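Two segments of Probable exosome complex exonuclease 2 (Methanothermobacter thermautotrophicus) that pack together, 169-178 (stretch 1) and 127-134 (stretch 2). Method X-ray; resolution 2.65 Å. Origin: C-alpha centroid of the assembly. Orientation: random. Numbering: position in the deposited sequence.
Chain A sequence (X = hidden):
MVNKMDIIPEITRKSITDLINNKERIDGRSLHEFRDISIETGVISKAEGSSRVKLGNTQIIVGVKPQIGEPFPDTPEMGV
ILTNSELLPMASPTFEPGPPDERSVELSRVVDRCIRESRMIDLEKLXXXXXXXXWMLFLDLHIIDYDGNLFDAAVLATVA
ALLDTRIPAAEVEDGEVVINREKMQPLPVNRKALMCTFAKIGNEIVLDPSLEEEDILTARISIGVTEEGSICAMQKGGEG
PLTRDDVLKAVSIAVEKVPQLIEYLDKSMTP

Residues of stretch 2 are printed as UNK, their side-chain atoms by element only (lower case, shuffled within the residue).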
# COMPACT_ATOMS: atom_id res chain seq x y z
N ALA A 169 9.14 34.06 8.67
CA ALA A 169 8.47 34.43 9.90
C ALA A 169 6.98 34.16 9.76
O ALA A 169 6.36 34.54 8.76
CB ALA A 169 8.71 35.89 10.22
N ALA A 170 6.43 33.47 10.75
CA ALA A 170 5.00 33.21 10.79
C ALA A 170 4.30 34.10 11.84
O ALA A 170 4.43 33.88 13.05
CB ALA A 170 4.74 31.73 11.05
N GLU A 171 3.59 35.12 11.36
CA GLU A 171 2.84 36.03 12.23
C GLU A 171 1.39 35.57 12.37
O GLU A 171 0.86 34.88 11.49
CB GLU A 171 2.89 37.48 11.71
CG GLU A 171 4.04 38.33 12.28
CD GLU A 171 5.36 38.18 11.52
OE1 GLU A 171 5.58 37.12 10.88
OE2 GLU A 171 6.18 39.12 11.57
N VAL A 172 0.77 35.94 13.49
CA VAL A 172 -0.64 35.64 13.72
C VAL A 172 -1.47 36.91 13.64
O VAL A 172 -1.25 37.87 14.40
CB VAL A 172 -0.89 34.94 15.08
CG1 VAL A 172 -2.32 34.41 15.15
CG2 VAL A 172 0.11 33.80 15.29
N GLU A 173 -2.43 36.89 12.72
CA GLU A 173 -3.30 38.03 12.44
C GLU A 173 -4.68 37.51 12.08
O GLU A 173 -4.81 36.56 11.30
CB GLU A 173 -2.72 38.82 11.27
CG GLU A 173 -2.90 40.30 11.38
CD GLU A 173 -2.87 40.97 10.02
OE1 GLU A 173 -3.76 40.68 9.20
OE2 GLU A 173 -1.96 41.80 9.79
N ASP A 174 -5.71 38.13 12.66
CA ASP A 174 -7.12 37.75 12.49
C ASP A 174 -7.50 36.35 12.99
O ASP A 174 -8.64 36.13 13.41
CB ASP A 174 -7.60 37.97 11.04
CG ASP A 174 -8.57 39.16 10.89
OD1 ASP A 174 -9.26 39.22 9.84
OD2 ASP A 174 -8.65 40.02 11.80
N GLY A 175 -6.56 35.41 12.95
CA GLY A 175 -6.84 34.02 13.29
C GLY A 175 -6.24 33.08 12.26
O GLY A 175 -6.00 31.90 12.55
N GLU A 176 -6.00 33.60 11.06
CA GLU A 176 -5.29 32.86 10.02
C GLU A 176 -3.77 33.00 10.21
O GLU A 176 -3.31 33.84 11.00
CB GLU A 176 -5.72 33.32 8.62
CG GLU A 176 -7.22 33.21 8.36
CD GLU A 176 -7.54 32.93 6.90
OE1 GLU A 176 -7.10 31.87 6.38
OE2 GLU A 176 -8.25 33.75 6.28
N VAL A 177 -3.00 32.17 9.51
CA VAL A 177 -1.55 32.17 9.65
C VAL A 177 -0.86 32.89 8.48
O VAL A 177 -0.73 32.35 7.38
CB VAL A 177 -0.97 30.75 9.86
CG1 VAL A 177 0.54 30.79 10.05
CG2 VAL A 177 -1.63 30.12 11.07
N VAL A 178 -0.43 34.11 8.76
CA VAL A 178 0.30 34.93 7.80
C VAL A 178 1.74 34.43 7.72
O VAL A 178 2.44 34.36 8.73
CB VAL A 178 0.28 36.43 8.21
CG1 VAL A 178 1.10 37.27 7.24
CG2 VAL A 178 -1.15 36.94 8.30
N UNK A 127 5.79 26.59 17.58
CA UNK A 127 4.37 26.82 17.72
C UNK A 127 3.96 28.06 16.92
O UNK A 127 4.74 29.00 16.80
c UNK A 127 4.02 27.06 19.20
s UNK A 127 2.35 26.57 19.64
N UNK A 128 2.76 28.04 16.34
CA UNK A 128 2.15 29.26 15.82
C UNK A 128 0.86 29.55 16.60
O UNK A 128 0.82 30.51 17.36
c UNK A 128 0.95 30.35 13.87
c UNK A 128 3.74 28.21 12.85
c UNK A 128 3.24 29.45 13.54
c UNK A 128 1.92 29.25 14.29
N UNK A 129 -0.16 28.72 16.42
CA UNK A 129 -1.32 28.71 17.30
C UNK A 129 -1.43 27.37 18.03
O UNK A 129 -1.69 26.33 17.40
c UNK A 129 -2.64 29.02 16.56
c UNK A 129 -3.68 30.70 14.90
c UNK A 129 -2.56 30.40 15.91
c UNK A 129 -3.82 28.93 17.54
N UNK A 130 -1.23 27.42 19.34
CA UNK A 130 -1.35 26.26 20.23
C UNK A 130 -2.58 25.40 19.90
O UNK A 130 -3.72 25.88 19.92
o UNK A 130 -1.30 27.71 24.25
c UNK A 130 -0.94 25.81 22.78
o UNK A 130 -0.87 25.78 25.21
c UNK A 130 -1.04 26.48 24.18
c UNK A 130 -1.43 26.76 21.68
N UNK A 131 -2.33 24.13 19.58
CA UNK A 131 -3.39 23.16 19.32
C UNK A 131 -4.08 23.25 17.97
O UNK A 131 -5.24 22.85 17.85
N UNK A 132 -3.35 23.74 16.96
CA UNK A 132 -3.91 24.01 15.63
C UNK A 132 -2.86 24.19 14.53
O UNK A 132 -2.88 23.44 13.55
o UNK A 132 -5.56 25.39 14.47
c UNK A 132 -4.84 25.24 15.68
N UNK A 133 -1.99 25.19 14.67
CA UNK A 133 -0.98 25.51 13.64
C UNK A 133 0.43 25.58 14.22
O UNK A 133 0.70 26.37 15.13
c UNK A 133 -2.62 26.82 12.15
c UNK A 133 -3.64 26.68 9.86
c UNK A 133 -1.31 26.82 12.93
n UNK A 133 -4.69 25.67 10.12
c UNK A 133 -2.41 26.43 10.71
N UNK A 134 1.33 24.75 13.70
CA UNK A 134 2.74 24.80 14.07
C UNK A 134 3.64 24.49 12.87
O UNK A 134 3.19 23.98 11.85
c UNK A 134 3.12 23.84 15.25
c UNK A 134 2.29 24.08 16.51
c UNK A 134 3.19 22.36 14.83

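Position 127 carries one carbon followed by a sulfur and reaches nothing on stretch 1. A single sulfur ending so short a chain makes it Cys127.

At position 128 there are four carbons, forked at the first, with one arm two carbons long. This group points toward stretch 1, where it meets Ala170, Val172 and Val177. The fork at CB and the unequal arms identify Ile128. Its CG1 lies 3.7 Å from CB of Ala170, and its CG2 lies 3.8 Å from CG2 of Val172 and equally 3.8 Å from CG2 of Val177. A branched aliphatic chain suits a place touched by three apolar side chains.

Position 129 shows the same pattern, four carbons with a fork at the first and one longer arm, and the end of that arm approaches Val172, Gly175 and Val177. It is Ile129. With chi1 m and chi2 t, its CD1 reaches to 4.0 Å from CG1 of Val172 and 3.5 Å from the backbone O of Gly175, where the hairpin of stretch 1 turns. A long apolar arm suits this place, since its end reaches both Val172 and the turn at Gly175.

Position 130 has three carbons in a row, the third bearing two oxygens, and lies far from stretch 1. The terminal carboxylate marks Glu130, and an exposed loop lets such a charged group remain in solvent.

Position 131 has no side-chain atoms at all, so it is Gly131. Its phi of 77° is a value that glycine adopts more readily than other residues.

Position 132 has one carbon and then one oxygen, out of contact with stretch 1; this short hydroxyl side chain is Ser132.

Position 133 has four carbons in a row ending in nitrogen, and its carbon portion passes Val177. This is Lys133, whose CG lies 3.6 Å from CG2 of Val177. Lysine suits this partly exposed position because its methylene groups can pack against valine while the amine is carried farther along the chain.

Position 134 has one carbon carrying two more, a symmetric fork that gives Val134. It is buried, but its neighbours lie elsewhere in the structure.

The contact is mainly between apolar side chains, with the backbone O of Gly175 also touching Ile129, and no hydrogen bond crosses it. Strand alternation turns Ala170 and Val172 toward stretch 2 while Glu171 points away; Val177 likewise faces the contact and Glu176 does not. The two isoleucines and the carbon chain of Lys133 pack on this face, and the contact as a whole buries 298 Å², both sides summed.

Stretch 2 (127-134) CIIEGSKV
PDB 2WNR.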